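Local structure of envelope glycoprotein (Thogoto virus, 5XEA) at residues W275-A280 with G415-E420; Q38-T43 with V149-Q154; K185-L190 with W423-K428; H174-P179 with D193-Q198. The protein probably attaches the virus to its host-cell receptor and later drives fusion of the viral envelope with the host membrane, as a trimeric relative of baculovirus gp64. All coordinates share one frame; numbering follows the deposited sequence.

Contact 1: residues W275-A280 with G415-E420; sequences WTVVTA and GTVQSE
Thr-276 and Val-417 form the tight part of this contact. The Val-417 amide N donates to Thr-276 O at 3.1 Å, and the methyl CG2 of Val-417 lies 3.5 Å from Thr-276 OG1, a hydroxyl whose bond goes to Ser-274. Next to it, Val-277 CG1 packs against Val-417 CB at 3.9 Å. Both Thr-276 and Val-417 also touch Leu-165 of strand 159-165. The segments are two loops at the trimer core of this gp64-family fusion protein: 275-280 leads into the long helix 282-327, and 415-420 into helix 421-437, with Glu-420 as its N-cap. On the more open flank, Gln-418 crosses Val-277 at about a right angle. Its chain bends at CG (chi2 87°), and NE2 donates in plane to a lone pair of Val-277 O at 2.8 Å. The other amide atom, OE1, is buried against Val-277 CB at 3.4 Å without a polar partner. Looser still is Thr-279, whose OG1 stays 4.1 Å from Thr-416 CG2, while its side chain packs on Thr-279 of both neighbouring subunits.

Contact 2: residues Q38-T43 with V149-Q154; sequences QNELLT and VFFNLQ
Glu-40 and Val-149 are an antiparallel hydrogen-bonded pair where strands 40-56 and 133-156 run side by side in the large antiparallel sheet. Glu-40 N donates to Val-149 O at 2.9 Å, nearly along the C=O axis, and Val-149 N returns a bond to Glu-40 O at 3.0 Å. The two side chains leave on the same face of the sheet, and Glu-40 can be followed outward from there. Its CB rests against Val-149 CG2 at 4.1 Å. With chi1 at -49°, CG sits beside the backbone N and anti to the carbonyl carbon, which brings it 3.5 Å from Phe-151 CD2, oblique to the ring. From CG the chain is extended, and CD reaches Phe-151 CB, with carboxylate and ring planes 49° apart. At the tip OE1 is gripped twice, by the hydroxyl of Thr-164 and by a water that also donates to Phe-150 O, tying the carboxylate to the backbone of the opposite strand. OE2 has a weak hydrogen bond from His-174 NE2 and lies close to the like-charged Asp-193 OD1. The Phe-151 ring also meets Tyr-242 edge-to-face and the nearly parallel ring of Phe-195. Val-149 CG1 meets both CB and CD2 of Leu-42, each at 4.1 Å. At its far edge the Phe-151 ring brings CE2 to 3.5 Å from Asn-39 N, which lies near the ring plane.

Contact 3: residues K185-L190 with W423-K428; sequences KDFSYL and WSFVVK
One face of the Phe-187 ring carries the CG2 methyl of Val-426, and its edge takes Phe-425 CD2 in the ring plane, 4.0 Å from Phe-187 CE1. The methyl makes a CH-pi contact, 4.3 Å from the ring centroid and 21° off the normal, displaced toward the rim. This is helix-on-sheet packing: helix 421-437 lies against strand 187-192 of the large antiparallel sheet, the two segments running almost exactly antiparallel with their axes 11.3 Å apart. Tyr-189, two residues along the strand and on the same face as Phe-187, offers its edge to the same valine methyl, CE1 to CG2 3.8 Å. Its own ring is backed by Trp-182, stacked on it. Toward Trp-423 the approach is oblique, with the Tyr-189 ring and the six-membered indole ring inclined at 32° and their centroids 6.0 Å apart; Leu-166 and Pro-167 also touch that indole. Val-426 thus points between the two strand aromatics. Its CG1 is anti to the backbone N (chi1 179°) and CG2 lies beside that N, and both methyls face the tyrosine hydroxyl: OH is 3.7 Å from Val-426 CG1 and 3.9 Å from Val-426 CG2.

Contact 4: residues H174-P179 with D193-Q198; sequences HSAGEP and DNFEIQ
In His-174, chi1 (56°) tucks CG between the backbone N and the carbonyl carbon, while in Asp-193 chi1 (-59°) sets CG beside the backbone N and anti to the carbonyl carbon; from there the imidazole and the carboxylate reach toward each other tip to tip. The segment that follows His-174 is a type I beta turn, Ser-175 to Glu-178, between strands 171-174 and 180-184, and it packs on the link that leads from strand 187-192 into strand 197-209. Imidazole and carboxylate are nearly coplanar, 17° apart, and OD2 of Asp-193 lies at the ring edge, 3.1 Å from His-174 CE1. A carboxylate so placed would be expected to polarise the imidazole and might raise its proton affinity. The ring is also pinned on either side of CE1: ND1 donates to Ser-175 O at 2.9 Å, and NE2 is bonded to Thr-164 OG1. Ser-175 O takes a second bond, from Glu-178 N, on the opposite face of its carbonyl plane. Gly-177 N donates to Ser-175 OG, an ST turn within the loop. Ala-176, at the turn's second position, pushes into the other segment. Its CB lies 4.3 Å from Phe-195 CE1 and 4.5 Å from Ile-197 CG1, and its carbonyl O comes within 3.3 Å of Asp-193 CB. That same CB sits 3.5 Å above the Phe-195 ring plane, offset toward the rim.

In the fold
Contact 2 touches each of the other three. Toward contact 1, Glu-420 OE2 takes a probable hydrogen bond from Phe-150 N at 2.9 Å, so the N-cap residue of helix 421-437 also holds strand 133-156. Toward contact 3, Thr-43 O and Leu-190 N are 2.7 Å apart across neighbouring strands, and Val-149 CG1 packs on Trp-423 NE1 at 3.6 Å. Toward contact 4, Glu-40 OE2 lies 2.8 Å from Asp-193 OD1, a like-charged pair that may share a proton; His-174 NE2 bonds weakly to the same Glu-40 OE2. Contacts 1 and 4 stay about 12 Å apart at their nearest atoms. The Tyr-189 side chain lies about 6 Å from a glycan sugar.

Contact 1: residues W275-A280 with G415-E420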
loop_
_atom_site.group_PDB
_atom_site.type_symbol
_atom_site.label_atom_id
_atom_site.label_comp_id
_atom_site.label_asym_id
_atom_site.label_seq_id
_atom_site.Cartn_x
_atom_site.Cartn_y
_atom_site.Cartn_z
ATOM N N TRP B 275 4.912 -10.890 5.581
ATOM C CA TRP B 275 4.414 -9.579 5.198
ATOM C C TRP B 275 3.198 -9.657 4.288
ATOM O O TRP B 275 2.530 -8.637 4.085
ATOM C CB TRP B 275 5.538 -8.798 4.508
ATOM C CG TRP B 275 6.627 -8.371 5.457
ATOM C CD1 TRP B 275 7.963 -8.659 5.362
ATOM C CD2 TRP B 275 6.475 -7.556 6.629
ATOM N NE1 TRP B 275 8.646 -8.074 6.410
ATOM C CE2 TRP B 275 7.755 -7.394 7.198
ATOM C CE3 TRP B 275 5.377 -6.932 7.246
ATOM C CZ2 TRP B 275 7.970 -6.646 8.352
ATOM C CZ3 TRP B 275 5.592 -6.191 8.407
ATOM C CH2 TRP B 275 6.884 -6.055 8.942
ATOM N N THR B 276 2.904 -10.831 3.718
ATOM C CA THR B 276 1.710 -10.995 2.896
ATOM C C THR B 276 0.417 -10.936 3.714
ATOM O O THR B 276 -0.660 -10.853 3.117
ATOM C CB THR B 276 1.759 -12.326 2.138
ATOM O OG1 THR B 276 1.752 -13.416 3.077
ATOM C CG2 THR B 276 3.047 -12.430 1.200
ATOM N N VAL B 277 0.486 -10.950 5.045
ATOM C CA VAL B 277 -0.720 -10.800 5.864
ATOM C C VAL B 277 -0.759 -9.481 6.618
ATOM O O VAL B 277 -1.755 -9.204 7.290
ATOM C CB VAL B 277 -0.917 -11.982 6.842
ATOM C CG1 VAL B 277 -0.887 -13.308 6.104
ATOM C CG2 VAL B 277 0.122 -11.954 7.962
ATOM N N VAL B 278 0.265 -8.643 6.509
ATOM C CA VAL B 278 0.277 -7.381 7.242
ATOM C C VAL B 278 -0.286 -6.287 6.338
ATOM O O VAL B 278 0.235 -6.029 5.252
ATOM C CB VAL B 278 1.688 -7.032 7.742
ATOM C CG1 VAL B 278 1.639 -5.744 8.575
ATOM C CG2 VAL B 278 2.264 -8.173 8.585
ATOM N N THR B 279 -1.348 -5.634 6.800
ATOM C CA THR B 279 -2.032 -4.606 6.028
ATOM C C THR B 279 -1.201 -3.326 5.944
ATOM O O THR B 279 -0.735 -2.827 6.970
ATOM C CB THR B 279 -3.360 -4.282 6.703
ATOM O OG1 THR B 279 -4.215 -5.432 6.666
ATOM C CG2 THR B 279 -3.997 -3.112 6.009
ATOM N N ALA B 280 -1.051 -2.764 4.736
ATOM C CA ALA B 280 -0.375 -1.477 4.565
ATOM C C ALA B 280 -1.325 -0.326 4.881
ATOM O O ALA B 280 -2.503 -0.334 4.495
ATOM C CB ALA B 280 0.164 -1.317 3.138
ATOM N N GLY B 415 -2.275 -8.293 -2.792
ATOM C CA GLY B 415 -3.182 -8.094 -1.681
ATOM C C GLY B 415 -2.852 -9.010 -0.515
ATOM O O GLY B 415 -2.024 -9.915 -0.616
ATOM N N THR B 416 -3.523 -8.784 0.625
ATOM C CA THR B 416 -3.273 -9.646 1.764
ATOM C C THR B 416 -3.914 -11.009 1.533
ATOM O O THR B 416 -4.923 -11.144 0.832
ATOM C CB THR B 416 -3.819 -9.047 3.083
ATOM O OG1 THR B 416 -5.220 -8.798 2.947
ATOM C CG2 THR B 416 -3.105 -7.761 3.457
ATOM N N VAL B 417 -3.308 -12.024 2.151
ATOM C CA VAL B 417 -3.862 -13.377 2.139
ATOM C C VAL B 417 -5.310 -13.367 2.632
ATOM O O VAL B 417 -6.205 -13.968 2.007
ATOM C CB VAL B 417 -2.970 -14.309 2.987
ATOM C CG1 VAL B 417 -3.550 -15.692 3.078
ATOM C CG2 VAL B 417 -1.551 -14.373 2.392
ATOM N N GLN B 418 -5.571 -12.657 3.746
ATOM C CA GLN B 418 -6.926 -12.624 4.311
ATOM C C GLN B 418 -7.934 -12.044 3.335
ATOM O O GLN B 418 -9.123 -12.332 3.456
ATOM C CB GLN B 418 -6.995 -11.799 5.611
ATOM C CG GLN B 418 -5.895 -12.071 6.621
ATOM C CD GLN B 418 -4.639 -11.230 6.367
ATOM O OE1 GLN B 418 -3.939 -11.441 5.385
ATOM N NE2 GLN B 418 -4.351 -10.291 7.260
ATOM N N SER B 419 -7.489 -11.216 2.386
ATOM C CA SER B 419 -8.399 -10.653 1.396
ATOM C C SER B 419 -8.884 -11.696 0.397
ATOM O O SER B 419 -9.877 -11.454 -0.295
ATOM C CB SER B 419 -7.724 -9.515 0.615
ATOM O OG SER B 419 -7.667 -8.309 1.345
ATOM N N GLU B 420 -8.203 -12.829 0.285
ATOM C CA GLU B 420 -8.571 -13.788 -0.748
ATOM C C GLU B 420 -9.862 -14.511 -0.383
ATOM O O GLU B 420 -10.113 -14.809 0.779
ATOM C CB GLU B 420 -7.453 -14.792 -0.953
ATOM C CG GLU B 420 -6.182 -14.139 -1.468
ATOM C CD GLU B 420 -5.066 -15.121 -1.517
ATOM O OE1 GLU B 420 -4.500 -15.415 -0.437
ATOM O OE2 GLU B 420 -4.782 -15.612 -2.628
#

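Contact 2: residues Q38-T43 with V149-Q154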
loop_
_atom_site.group_PDB
_atom_site.type_symbol
_atom_site.label_atom_id
_atom_site.label_comp_id
_atom_site.label_asym_id
_atom_site.label_seq_id
_atom_site.Cartn_x
_atom_site.Cartn_y
_atom_site.Cartn_z
ATOM N N GLN B 38 0.227 -19.198 -11.364
ATOM C CA GLN B 38 0.464 -18.298 -10.240
ATOM C C GLN B 38 -0.525 -18.495 -9.084
ATOM O O GLN B 38 -0.630 -17.619 -8.214
ATOM C CB GLN B 38 0.434 -16.847 -10.721
ATOM C CG GLN B 38 1.348 -16.582 -11.911
ATOM C CD GLN B 38 2.338 -15.460 -11.655
ATOM O OE1 GLN B 38 3.525 -15.703 -11.425
ATOM N NE2 GLN B 38 1.856 -14.222 -11.700
ATOM N N ASN B 39 -1.235 -19.630 -9.042
ATOM C CA ASN B 39 -2.169 -19.917 -7.960
ATOM C C ASN B 39 -2.117 -21.391 -7.579
ATOM O O ASN B 39 -1.987 -22.260 -8.447
ATOM C CB ASN B 39 -3.609 -19.547 -8.352
ATOM C CG ASN B 39 -3.826 -18.046 -8.444
ATOM O OD1 ASN B 39 -3.368 -17.282 -7.586
ATOM N ND2 ASN B 39 -4.530 -17.614 -9.486
ATOM N N GLU B 40 -2.193 -21.660 -6.271
ATOM C CA GLU B 40 -2.585 -22.961 -5.747
ATOM C C GLU B 40 -4.101 -23.056 -5.709
ATOM O O GLU B 40 -4.811 -22.058 -5.828
ATOM C CB GLU B 40 -2.058 -23.187 -4.337
ATOM C CG GLU B 40 -0.606 -22.901 -4.149
ATOM C CD GLU B 40 -0.145 -23.269 -2.764
ATOM O OE1 GLU B 40 -0.480 -22.539 -1.807
ATOM O OE2 GLU B 40 0.533 -24.305 -2.624
ATOM N N LEU B 41 -4.605 -24.275 -5.543
ATOM C CA LEU B 41 -6.033 -24.504 -5.390
ATOM C C LEU B 41 -6.308 -24.844 -3.936
ATOM O O LEU B 41 -5.830 -25.868 -3.430
ATOM C CB LEU B 41 -6.543 -25.625 -6.294
ATOM C CG LEU B 41 -8.069 -25.654 -6.295
ATOM C CD1 LEU B 41 -8.615 -24.490 -7.112
ATOM C CD2 LEU B 41 -8.607 -26.987 -6.794
ATOM N N LEU B 42 -7.042 -23.975 -3.258
ATOM C CA LEU B 42 -7.433 -24.218 -1.879
ATOM C C LEU B 42 -8.854 -24.757 -1.886
ATOM O O LEU B 42 -9.784 -24.072 -2.327
ATOM C CB LEU B 42 -7.339 -22.948 -1.035
ATOM C CG LEU B 42 -8.079 -23.024 0.307
ATOM C CD1 LEU B 42 -7.399 -23.993 1.264
ATOM C CD2 LEU B 42 -8.195 -21.640 0.921
ATOM N N THR B 43 -9.013 -25.990 -1.443
ATOM C CA THR B 43 -10.333 -26.544 -1.163
ATOM C C THR B 43 -10.513 -26.565 0.346
ATOM O O THR B 43 -9.694 -27.154 1.065
ATOM C CB THR B 43 -10.493 -27.944 -1.756
ATOM O OG1 THR B 43 -10.319 -27.872 -3.174
ATOM C CG2 THR B 43 -11.888 -28.482 -1.454
ATOM N N VAL B 149 -5.491 -19.384 -4.548
ATOM C CA VAL B 149 -4.743 -18.522 -3.643
ATOM C C VAL B 149 -3.314 -18.380 -4.160
ATOM O O VAL B 149 -2.722 -19.351 -4.650
ATOM C CB VAL B 149 -4.754 -19.065 -2.200
ATOM C CG1 VAL B 149 -6.212 -19.078 -1.604
ATOM C CG2 VAL B 149 -4.115 -20.432 -2.155
ATOM N N PHE B 150 -2.758 -17.173 -4.055
ATOM C CA PHE B 150 -1.381 -16.990 -4.504
ATOM C C PHE B 150 -0.422 -17.638 -3.510
ATOM O O PHE B 150 -0.797 -18.002 -2.387
ATOM C CB PHE B 150 -1.035 -15.503 -4.692
ATOM C CG PHE B 150 -1.125 -14.668 -3.419
ATOM C CD1 PHE B 150 -0.057 -14.589 -2.538
ATOM C CD2 PHE B 150 -2.269 -13.939 -3.139
ATOM C CE1 PHE B 150 -0.149 -13.812 -1.388
ATOM C CE2 PHE B 150 -2.365 -13.162 -2.012
ATOM C CZ PHE B 150 -1.312 -13.094 -1.133
ATOM N N PHE B 151 0.835 -17.786 -3.930
ATOM C CA PHE B 151 1.827 -18.462 -3.108
ATOM C C PHE B 151 3.190 -17.852 -3.400
ATOM O O PHE B 151 3.332 -17.003 -4.279
ATOM C CB PHE B 151 1.819 -19.977 -3.370
ATOM C CG PHE B 151 2.175 -20.346 -4.797
ATOM C CD1 PHE B 151 3.490 -20.592 -5.157
ATOM C CD2 PHE B 151 1.196 -20.415 -5.773
ATOM C CE1 PHE B 151 3.822 -20.916 -6.478
ATOM C CE2 PHE B 151 1.506 -20.731 -7.079
ATOM C CZ PHE B 151 2.827 -20.979 -7.438
ATOM N N ASN B 152 4.187 -18.267 -2.618
ATOM C CA ASN B 152 5.582 -17.959 -2.871
ATOM C C ASN B 152 6.333 -19.246 -3.182
ATOM O O ASN B 152 5.864 -20.348 -2.879
ATOM C CB ASN B 152 6.249 -17.282 -1.665
ATOM C CG ASN B 152 5.815 -15.836 -1.483
ATOM O OD1 ASN B 152 5.427 -15.152 -2.441
ATOM N ND2 ASN B 152 5.891 -15.361 -0.247
ATOM N N LEU B 153 7.508 -19.096 -3.793
ATOM C CA LEU B 153 8.498 -20.162 -3.796
ATOM C C LEU B 153 9.560 -19.840 -2.759
ATOM O O LEU B 153 9.727 -18.691 -2.356
ATOM C CB LEU B 153 9.141 -20.338 -5.177
ATOM C CG LEU B 153 8.303 -20.893 -6.334
ATOM C CD1 LEU B 153 9.209 -21.069 -7.571
ATOM C CD2 LEU B 153 7.592 -22.192 -5.959
ATOM N N GLN B 154 10.286 -20.865 -2.329
ATOM C CA GLN B 154 11.222 -20.676 -1.232
ATOM C C GLN B 154 12.261 -21.785 -1.251
ATOM O O GLN B 154 11.935 -22.948 -1.509
ATOM C CB GLN B 154 10.481 -20.654 0.115
ATOM C CG GLN B 154 11.380 -20.437 1.318
ATOM C CD GLN B 154 10.594 -20.170 2.600
ATOM O OE1 GLN B 154 9.659 -19.360 2.621
ATOM N NE2 GLN B 154 10.970 -20.855 3.677
HETATM O O HOH W 1 -0.505 -20.151 -0.552
#

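Contact 3: residues K185-L190 with W423-K428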
loop_
_atom_site.group_PDB
_atom_site.type_symbol
_atom_site.label_atom_id
_atom_site.label_comp_id
_atom_site.label_asym_id
_atom_site.label_seq_id
_atom_site.Cartn_x
_atom_site.Cartn_y
_atom_site.Cartn_z
ATOM N N LYS B 185 -10.815 -28.058 13.912
ATOM C CA LYS B 185 -12.156 -27.822 14.464
ATOM C C LYS B 185 -13.175 -28.319 13.446
ATOM O O LYS B 185 -13.196 -29.533 13.188
ATOM C CB LYS B 185 -12.268 -26.350 14.867
ATOM C CG LYS B 185 -11.190 -25.845 15.782
ATOM C CD LYS B 185 -11.716 -24.689 16.598
ATOM C CE LYS B 185 -10.646 -23.959 17.375
ATOM N NZ LYS B 185 -9.865 -23.048 16.467
ATOM N N ASP B 186 -14.007 -27.455 12.852
ATOM C CA ASP B 186 -15.043 -27.835 11.905
ATOM C C ASP B 186 -14.555 -27.918 10.460
ATOM O O ASP B 186 -15.254 -28.503 9.624
ATOM C CB ASP B 186 -16.190 -26.820 12.012
ATOM C CG ASP B 186 -15.734 -25.378 11.771
ATOM O OD1 ASP B 186 -14.584 -25.024 12.149
ATOM O OD2 ASP B 186 -16.538 -24.600 11.181
ATOM N N PHE B 187 -13.375 -27.368 10.161
ATOM C CA PHE B 187 -12.852 -27.237 8.812
ATOM C C PHE B 187 -11.803 -28.303 8.524
ATOM O O PHE B 187 -11.016 -28.688 9.393
ATOM C CB PHE B 187 -12.218 -25.847 8.605
ATOM C CG PHE B 187 -13.114 -24.860 7.903
ATOM C CD1 PHE B 187 -13.112 -24.755 6.528
ATOM C CD2 PHE B 187 -13.971 -24.046 8.624
ATOM C CE1 PHE B 187 -13.939 -23.840 5.874
ATOM C CE2 PHE B 187 -14.811 -23.139 7.984
ATOM C CZ PHE B 187 -14.793 -23.039 6.611
ATOM N N SER B 188 -11.789 -28.755 7.277
ATOM C CA SER B 188 -10.591 -29.348 6.698
ATOM C C SER B 188 -10.167 -28.539 5.478
ATOM O O SER B 188 -10.994 -27.891 4.826
ATOM C CB SER B 188 -10.818 -30.819 6.319
ATOM O OG SER B 188 -11.141 -31.581 7.474
ATOM N N TYR B 189 -8.872 -28.586 5.178
ATOM C CA TYR B 189 -8.269 -27.804 4.110
ATOM C C TYR B 189 -7.408 -28.698 3.231
ATOM O O TYR B 189 -6.604 -29.492 3.732
ATOM C CB TYR B 189 -7.386 -26.681 4.654
ATOM C CG TYR B 189 -8.053 -25.793 5.669
ATOM C CD1 TYR B 189 -8.611 -24.580 5.296
ATOM C CD2 TYR B 189 -8.101 -26.160 7.001
ATOM C CE1 TYR B 189 -9.221 -23.748 6.233
ATOM C CE2 TYR B 189 -8.717 -25.333 7.956
ATOM C CZ TYR B 189 -9.269 -24.132 7.559
ATOM O OH TYR B 189 -9.869 -23.334 8.505
ATOM N N LEU B 190 -7.568 -28.548 1.923
ATOM C CA LEU B 190 -6.722 -29.228 0.945
ATOM C C LEU B 190 -6.116 -28.179 0.012
ATOM O O LEU B 190 -6.851 -27.436 -0.650
ATOM C CB LEU B 190 -7.524 -30.267 0.153
ATOM C CG LEU B 190 -6.770 -31.064 -0.924
ATOM C CD1 LEU B 190 -5.618 -31.882 -0.343
ATOM C CD2 LEU B 190 -7.749 -31.950 -1.659
ATOM N N TRP B 423 -9.732 -17.804 1.858
ATOM C CA TRP B 423 -9.560 -17.701 3.299
ATOM C C TRP B 423 -10.668 -16.888 3.940
ATOM O O TRP B 423 -11.059 -17.198 5.058
ATOM C CB TRP B 423 -8.198 -17.113 3.650
ATOM C CG TRP B 423 -7.075 -17.928 3.115
ATOM C CD1 TRP B 423 -6.257 -17.606 2.082
ATOM C CD2 TRP B 423 -6.652 -19.211 3.585
ATOM N NE1 TRP B 423 -5.327 -18.608 1.880
ATOM C CE2 TRP B 423 -5.555 -19.607 2.790
ATOM C CE3 TRP B 423 -7.104 -20.071 4.595
ATOM C CZ2 TRP B 423 -4.898 -20.819 2.977
ATOM C CZ3 TRP B 423 -6.451 -21.277 4.782
ATOM C CH2 TRP B 423 -5.361 -21.638 3.984
ATOM N N SER B 424 -11.203 -15.867 3.252
ATOM C CA SER B 424 -12.342 -15.155 3.815
ATOM C C SER B 424 -13.579 -16.039 3.924
ATOM O O SER B 424 -14.470 -15.713 4.703
ATOM C CB SER B 424 -12.660 -13.903 2.993
ATOM O OG SER B 424 -13.134 -14.238 1.709
ATOM N N PHE B 425 -13.641 -17.143 3.164
ATOM C CA PHE B 425 -14.704 -18.140 3.327
ATOM C C PHE B 425 -14.737 -18.690 4.745
ATOM O O PHE B 425 -15.813 -18.974 5.288
ATOM C CB PHE B 425 -14.488 -19.280 2.324
ATOM C CG PHE B 425 -15.559 -20.375 2.344
ATOM C CD1 PHE B 425 -16.789 -20.177 1.730
ATOM C CD2 PHE B 425 -15.284 -21.623 2.887
ATOM C CE1 PHE B 425 -17.760 -21.182 1.715
ATOM C CE2 PHE B 425 -16.251 -22.649 2.871
ATOM C CZ PHE B 425 -17.483 -22.429 2.283
ATOM N N VAL B 426 -13.564 -18.888 5.348
ATOM C CA VAL B 426 -13.506 -19.418 6.713
ATOM C C VAL B 426 -14.115 -18.428 7.701
ATOM O O VAL B 426 -14.849 -18.818 8.620
ATOM C CB VAL B 426 -12.046 -19.753 7.080
ATOM C CG1 VAL B 426 -11.946 -20.279 8.525
ATOM C CG2 VAL B 426 -11.443 -20.713 6.043
ATOM N N VAL B 427 -13.807 -17.135 7.534
ATOM C CA VAL B 427 -14.332 -16.090 8.416
ATOM C C VAL B 427 -15.834 -15.939 8.234
ATOM O O VAL B 427 -16.579 -15.812 9.216
ATOM C CB VAL B 427 -13.612 -14.747 8.145
ATOM C CG1 VAL B 427 -14.138 -13.626 9.102
ATOM C CG2 VAL B 427 -12.107 -14.894 8.257
ATOM N N LYS B 428 -16.302 -15.937 6.979
ATOM C CA LYS B 428 -17.742 -15.910 6.706
ATOM C C LYS B 428 -18.461 -17.099 7.338
ATOM O O LYS B 428 -19.596 -16.971 7.813
ATOM C CB LYS B 428 -17.993 -15.895 5.191
ATOM C CG LYS B 428 -17.663 -14.559 4.524
ATOM C CD LYS B 428 -17.729 -14.636 2.991
ATOM C CE LYS B 428 -17.055 -13.401 2.370
ATOM N NZ LYS B 428 -16.856 -13.529 0.894
#

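Contact 4: residues H174-P179 with D193-Q198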
loop_
_atom_site.group_PDB
_atom_site.type_symbol
_atom_site.label_atom_id
_atom_site.label_comp_id
_atom_site.label_asym_id
_atom_site.label_seq_id
_atom_site.Cartn_x
_atom_site.Cartn_y
_atom_site.Cartn_z
ATOM N N HIS B 174 6.360 -26.997 0.966
ATOM C CA HIS B 174 6.145 -28.350 0.481
ATOM C C HIS B 174 6.530 -28.425 -0.988
ATOM O O HIS B 174 6.610 -27.409 -1.686
ATOM C CB HIS B 174 4.695 -28.783 0.662
ATOM C CG HIS B 174 3.713 -27.863 0.010
ATOM N ND1 HIS B 174 3.142 -28.130 -1.214
ATOM C CD2 HIS B 174 3.206 -26.672 0.410
ATOM C CE1 HIS B 174 2.321 -27.147 -1.539
ATOM N NE2 HIS B 174 2.345 -26.248 -0.572
ATOM N N SER B 175 6.758 -29.649 -1.454
ATOM C CA SER B 175 7.013 -29.845 -2.871
ATOM C C SER B 175 5.721 -29.658 -3.660
ATOM O O SER B 175 4.617 -29.805 -3.135
ATOM C CB SER B 175 7.597 -31.231 -3.123
ATOM O OG SER B 175 6.853 -31.886 -4.130
ATOM N N ALA B 176 5.862 -29.321 -4.940
ATOM C CA ALA B 176 4.682 -29.068 -5.763
ATOM C C ALA B 176 3.836 -30.319 -5.962
ATOM O O ALA B 176 2.644 -30.203 -6.264
ATOM C CB ALA B 176 5.093 -28.488 -7.121
ATOM N N GLY B 177 4.421 -31.508 -5.811
ATOM C CA GLY B 177 3.656 -32.733 -5.916
ATOM C C GLY B 177 3.037 -33.228 -4.629
ATOM O O GLY B 177 2.219 -34.148 -4.667
ATOM N N GLU B 178 3.417 -32.648 -3.485
ATOM C CA GLU B 178 2.846 -33.021 -2.194
ATOM C C GLU B 178 1.673 -32.101 -1.873
ATOM O O GLU B 178 1.898 -30.938 -1.507
ATOM C CB GLU B 178 3.890 -32.930 -1.079
ATOM C CG GLU B 178 5.061 -33.877 -1.193
ATOM C CD GLU B 178 6.104 -33.661 -0.100
ATOM O OE1 GLU B 178 6.267 -32.504 0.352
ATOM O OE2 GLU B 178 6.757 -34.648 0.311
ATOM N N PRO B 179 0.431 -32.559 -1.982
ATOM C CA PRO B 179 -0.694 -31.720 -1.553
ATOM C C PRO B 179 -0.691 -31.576 -0.041
ATOM O O PRO B 179 -0.219 -32.450 0.685
ATOM C CB PRO B 179 -1.928 -32.493 -2.035
ATOM C CG PRO B 179 -1.404 -33.680 -2.818
ATOM C CD PRO B 179 -0.003 -33.913 -2.355
ATOM N N ASP B 193 -1.410 -28.148 -5.895
ATOM C CA ASP B 193 -0.645 -27.439 -6.928
ATOM C C ASP B 193 -0.865 -28.125 -8.271
ATOM O O ASP B 193 -0.419 -29.257 -8.475
ATOM C CB ASP B 193 0.843 -27.400 -6.590
ATOM C CG ASP B 193 1.112 -26.722 -5.277
ATOM O OD1 ASP B 193 0.316 -25.830 -4.914
ATOM O OD2 ASP B 193 2.108 -27.074 -4.612
ATOM N N ASN B 194 -1.565 -27.449 -9.171
ATOM C CA ASN B 194 -1.742 -27.922 -10.543
ATOM C C ASN B 194 -0.762 -27.201 -11.475
ATOM O O ASN B 194 -1.132 -26.519 -12.435
ATOM C CB ASN B 194 -3.191 -27.731 -10.979
ATOM C CG ASN B 194 -4.171 -28.522 -10.115
ATOM O OD1 ASN B 194 -3.959 -29.703 -9.826
ATOM N ND2 ASN B 194 -5.248 -27.865 -9.694
ATOM N N PHE B 195 0.516 -27.346 -11.146
ATOM C CA PHE B 195 1.601 -26.719 -11.888
ATOM C C PHE B 195 2.887 -27.450 -11.539
ATOM O O PHE B 195 2.945 -28.226 -10.582
ATOM C CB PHE B 195 1.725 -25.214 -11.583
ATOM C CG PHE B 195 1.927 -24.885 -10.108
ATOM C CD1 PHE B 195 3.166 -25.054 -9.497
ATOM C CD2 PHE B 195 0.876 -24.366 -9.350
ATOM C CE1 PHE B 195 3.347 -24.743 -8.154
ATOM C CE2 PHE B 195 1.047 -24.051 -8.007
ATOM C CZ PHE B 195 2.282 -24.241 -7.407
ATOM N N GLU B 196 3.927 -27.173 -12.313
ATOM C CA GLU B 196 5.247 -27.720 -12.053
ATOM C C GLU B 196 6.258 -26.595 -11.900
ATOM O O GLU B 196 6.097 -25.508 -12.463
ATOM C CB GLU B 196 5.681 -28.671 -13.165
ATOM C CG GLU B 196 4.930 -29.987 -13.154
ATOM C CD GLU B 196 4.661 -30.509 -14.548
ATOM O OE1 GLU B 196 4.300 -29.695 -15.424
ATOM O OE2 GLU B 196 4.819 -31.729 -14.768
ATOM N N ILE B 197 7.285 -26.860 -11.102
ATOM C CA ILE B 197 8.400 -25.935 -10.965
ATOM C C ILE B 197 9.362 -26.201 -12.115
ATOM O O ILE B 197 9.804 -27.338 -12.315
ATOM C CB ILE B 197 9.089 -26.088 -9.600
ATOM C CG1 ILE B 197 8.166 -25.571 -8.490
ATOM C CG2 ILE B 197 10.411 -25.352 -9.586
ATOM C CD1 ILE B 197 8.719 -25.767 -7.098
ATOM N N GLN B 198 9.671 -25.156 -12.880
ATOM C CA GLN B 198 10.498 -25.239 -14.074
ATOM C C GLN B 198 11.833 -24.559 -13.819
ATOM O O GLN B 198 11.882 -23.472 -13.236
ATOM C CB GLN B 198 9.788 -24.580 -15.257
ATOM C CG GLN B 198 8.314 -24.919 -15.305
ATOM C CD GLN B 198 7.583 -24.249 -16.443
ATOM O OE1 GLN B 198 7.433 -23.028 -16.470
ATOM N NE2 GLN B 198 7.113 -25.050 -17.391
#